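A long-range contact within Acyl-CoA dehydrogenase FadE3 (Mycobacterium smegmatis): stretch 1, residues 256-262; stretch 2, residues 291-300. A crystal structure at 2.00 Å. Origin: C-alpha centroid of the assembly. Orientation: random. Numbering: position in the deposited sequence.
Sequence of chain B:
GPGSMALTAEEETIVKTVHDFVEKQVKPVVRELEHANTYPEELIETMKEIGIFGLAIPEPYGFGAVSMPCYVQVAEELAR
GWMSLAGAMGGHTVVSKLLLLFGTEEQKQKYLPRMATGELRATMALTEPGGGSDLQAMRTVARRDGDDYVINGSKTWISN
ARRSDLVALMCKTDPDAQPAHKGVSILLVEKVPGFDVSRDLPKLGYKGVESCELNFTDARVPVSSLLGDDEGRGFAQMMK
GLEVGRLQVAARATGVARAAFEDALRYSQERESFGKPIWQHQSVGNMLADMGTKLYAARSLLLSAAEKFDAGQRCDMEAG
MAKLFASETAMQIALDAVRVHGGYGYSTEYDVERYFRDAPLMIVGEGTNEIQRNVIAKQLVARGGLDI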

# COMPACT_ATOMS: atom_id res chain seq x y z
N VAL B 256 -10.24 -12.99 -13.45
CA VAL B 256 -9.00 -12.44 -14.00
C VAL B 256 -7.83 -12.66 -13.01
O VAL B 256 -6.75 -13.09 -13.40
N ALA B 257 -8.08 -12.41 -11.73
CA ALA B 257 -7.10 -12.71 -10.68
C ALA B 257 -6.68 -14.18 -10.65
O ALA B 257 -5.48 -14.46 -10.50
N ARG B 258 -7.63 -15.11 -10.81
CA ARG B 258 -7.32 -16.54 -10.78
C ARG B 258 -6.37 -16.84 -11.93
O ARG B 258 -5.39 -17.55 -11.75
N ALA B 259 -6.63 -16.24 -13.08
CA ALA B 259 -5.80 -16.49 -14.28
C ALA B 259 -4.38 -15.94 -14.09
O ALA B 259 -3.41 -16.62 -14.37
N ALA B 260 -4.25 -14.71 -13.62
CA ALA B 260 -2.95 -14.12 -13.40
C ALA B 260 -2.15 -14.90 -12.33
O ALA B 260 -0.98 -15.22 -12.52
N PHE B 261 -2.81 -15.21 -11.22
CA PHE B 261 -2.19 -16.00 -10.16
C PHE B 261 -1.76 -17.39 -10.61
O PHE B 261 -0.62 -17.81 -10.34
N GLU B 262 -2.63 -18.12 -11.30
CA GLU B 262 -2.23 -19.44 -11.83
C GLU B 262 -0.98 -19.37 -12.70
O GLU B 262 -0.06 -20.20 -12.54
N MET B 291 -0.42 -12.75 -3.10
CA MET B 291 -1.39 -12.90 -4.18
C MET B 291 -2.45 -13.96 -3.84
O MET B 291 -3.68 -13.74 -3.98
N GLY B 292 -1.99 -15.13 -3.42
CA GLY B 292 -2.88 -16.23 -3.11
C GLY B 292 -3.76 -15.92 -1.92
O GLY B 292 -4.95 -16.26 -1.91
N THR B 293 -3.18 -15.27 -0.92
CA THR B 293 -3.93 -14.89 0.28
C THR B 293 -5.05 -13.86 -0.03
O THR B 293 -6.18 -14.01 0.42
N LYS B 294 -4.71 -12.81 -0.77
CA LYS B 294 -5.70 -11.80 -1.21
C LYS B 294 -6.77 -12.41 -2.10
O LYS B 294 -7.96 -12.07 -1.97
N LEU B 295 -6.38 -13.32 -2.98
CA LEU B 295 -7.34 -13.96 -3.88
C LEU B 295 -8.34 -14.78 -3.07
O LEU B 295 -9.53 -14.73 -3.32
N TYR B 296 -7.83 -15.55 -2.09
CA TYR B 296 -8.68 -16.33 -1.19
C TYR B 296 -9.62 -15.40 -0.43
O TYR B 296 -10.82 -15.68 -0.31
N ALA B 297 -9.10 -14.28 0.06
CA ALA B 297 -9.97 -13.29 0.75
C ALA B 297 -11.08 -12.79 -0.15
O ALA B 297 -12.25 -12.71 0.24
N ALA B 298 -10.73 -12.47 -1.39
CA ALA B 298 -11.67 -11.89 -2.32
C ALA B 298 -12.72 -12.89 -2.73
O ALA B 298 -13.92 -12.52 -2.82
N ARG B 299 -12.33 -14.15 -2.97
CA ARG B 299 -13.32 -15.16 -3.34
C ARG B 299 -14.23 -15.48 -2.14
O ARG B 299 -15.43 -15.71 -2.31
N SER B 300 -13.67 -15.48 -0.93
CA SER B 300 -14.46 -15.76 0.27
C SER B 300 -15.53 -14.70 0.46
O SER B 300 -16.71 -15.00 0.71

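Two helical segments pack against each other in a nearly antiparallel arrangement. Their N-to-C directions differ by 159°, and their axes come within 10.6 Å. The contact buries 344 Å², summed over both sides. No hydrogen bond crosses it. The side-chain contacts are mostly between apolar groups.

Val-256 has a t rotamer and does not reach the second helix. Ala-257 is the first residue to point toward it. Its CB lies 3.8 Å from CD1 of Leu-295. The CA atoms of Ala-257 and Leu-295 are 6.9 Å apart, close to the 6.8 Å between the CA atoms of Phe-261 and Met-291. Leu-295 also points toward its partner helix, with chi1 t and chi2 p.

Arg-258 leaves its helix sideways, with chi1 m, chi2 t and chi3 p. Its CG is 4.0 Å from CD2 of Leu-295, so the aliphatic part of the arginine extends the apolar surface. Farther out, its CD sits 4.0 Å from NE of Arg-299. Arg-299 points toward the first helix with chi1 m, chi2 t and chi3 p, and its NE and NH2 are hydrogen-bonded elsewhere in the structure. At the charged end of Arg-258, NH2 forms a long salt bridge of 3.9 Å with OE2 of Glu-262 in the same helix, and NH1 is hydrogen-bonded elsewhere in the structure.

Ala-259 points away. Ala-260 points sideways, and its CB stays beyond contact range.

Phe-261 has the largest covered area of any residue in the contact. It points toward the second helix with chi1 t and a chi2 of 67°. Its CD1 lies 3.6 Å from CB of Met-291, which also points inward, with chi1 m, chi2 t and chi3 p. CB of Phe-261 lies 4.1 Å from CD2 of Leu-295. The same leucine therefore touches Ala-257, Arg-258 and Phe-261, which lie along one side of the first helix.

Gly-292 lies over one face of the Phe-261 ring. Its CA is 4.1 Å from the ring centroid, 25° off the ring normal, which makes a CH-pi contact. The ring also comes close to the backbone, with CE1 of Phe-261 3.6 Å from N of Gly-292. Glycine leaves room here: an ideally placed CB on Gly-292 would be 3.2 Å from CZ of Phe-261, a tight fit.

Glu-262 has chi1 m and chi2 t. It points away, although the end of its side chain comes nearer the second helix without touching it. Both carboxylate oxygens are hydrogen-bonded elsewhere in the structure.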

# COMPACT_ATOMS: atom_id res chain seq x y z
CB VAL B 256 -9.14 -10.96 -14.39
CG1 VAL B 256 -7.79 -10.37 -14.76
CG2 VAL B 256 -10.07 -10.82 -15.58
CB ALA B 257 -7.64 -12.29 -9.33
CB ARG B 258 -8.55 -17.44 -10.90
CG ARG B 258 -9.30 -17.67 -9.59
CD ARG B 258 -10.57 -18.49 -9.82
NE ARG B 258 -10.21 -19.80 -10.33
CZ ARG B 258 -11.05 -20.66 -10.90
NH1 ARG B 258 -12.32 -20.38 -11.01
NH2 ARG B 258 -10.59 -21.80 -11.37
CB ALA B 259 -6.44 -15.89 -15.52
CB ALA B 260 -3.10 -12.67 -12.99
CB PHE B 261 -3.10 -16.11 -8.94
CG PHE B 261 -2.49 -16.92 -7.83
CD1 PHE B 261 -1.38 -16.42 -7.15
CD2 PHE B 261 -2.97 -18.16 -7.50
CE1 PHE B 261 -0.76 -17.15 -6.13
CE2 PHE B 261 -2.37 -18.90 -6.48
CZ PHE B 261 -1.27 -18.39 -5.80
CB GLU B 262 -3.37 -20.09 -12.64
CG GLU B 262 -4.49 -20.59 -11.78
CD GLU B 262 -5.71 -21.04 -12.58
OE1 GLU B 262 -5.61 -21.36 -13.76
OE2 GLU B 262 -6.79 -21.07 -12.01
CB MET B 291 -0.67 -13.27 -5.50
CG MET B 291 0.24 -12.18 -6.03
SD MET B 291 1.52 -12.79 -7.18
CE MET B 291 0.55 -13.02 -8.63
CB THR B 293 -2.96 -14.32 1.35
OG1 THR B 293 -2.02 -15.33 1.73
CG2 THR B 293 -3.73 -13.84 2.58
CB LYS B 294 -5.02 -10.64 -1.95
CG LYS B 294 -4.14 -9.83 -1.02
CD LYS B 294 -3.58 -8.51 -1.57
CE LYS B 294 -2.84 -8.61 -2.88
NZ LYS B 294 -2.00 -7.37 -3.04
CB LEU B 295 -6.66 -14.87 -4.92
CG LEU B 295 -7.56 -15.62 -5.91
CD1 LEU B 295 -8.58 -14.68 -6.54
CD2 LEU B 295 -6.70 -16.30 -6.94
CB TYR B 296 -7.80 -17.12 -0.21
CG TYR B 296 -8.51 -18.05 0.77
CD1 TYR B 296 -9.74 -18.61 0.49
CD2 TYR B 296 -7.88 -18.40 1.97
CE1 TYR B 296 -10.35 -19.49 1.39
CE2 TYR B 296 -8.48 -19.27 2.87
CZ TYR B 296 -9.73 -19.79 2.58
OH TYR B 296 -10.32 -20.66 3.49
CB ALA B 297 -9.13 -12.11 1.27
CB ALA B 298 -10.94 -11.34 -3.51
CB ARG B 299 -12.67 -16.43 -3.89
CG ARG B 299 -11.87 -16.21 -5.18
CD ARG B 299 -11.43 -17.55 -5.77
NE ARG B 299 -12.57 -18.17 -6.42
CZ ARG B 299 -13.27 -19.22 -5.98
NH1 ARG B 299 -12.96 -19.82 -4.86
NH2 ARG B 299 -14.32 -19.66 -6.70
CB SER B 300 -13.61 -15.86 1.53
OG SER B 300 -12.71 -16.96 1.47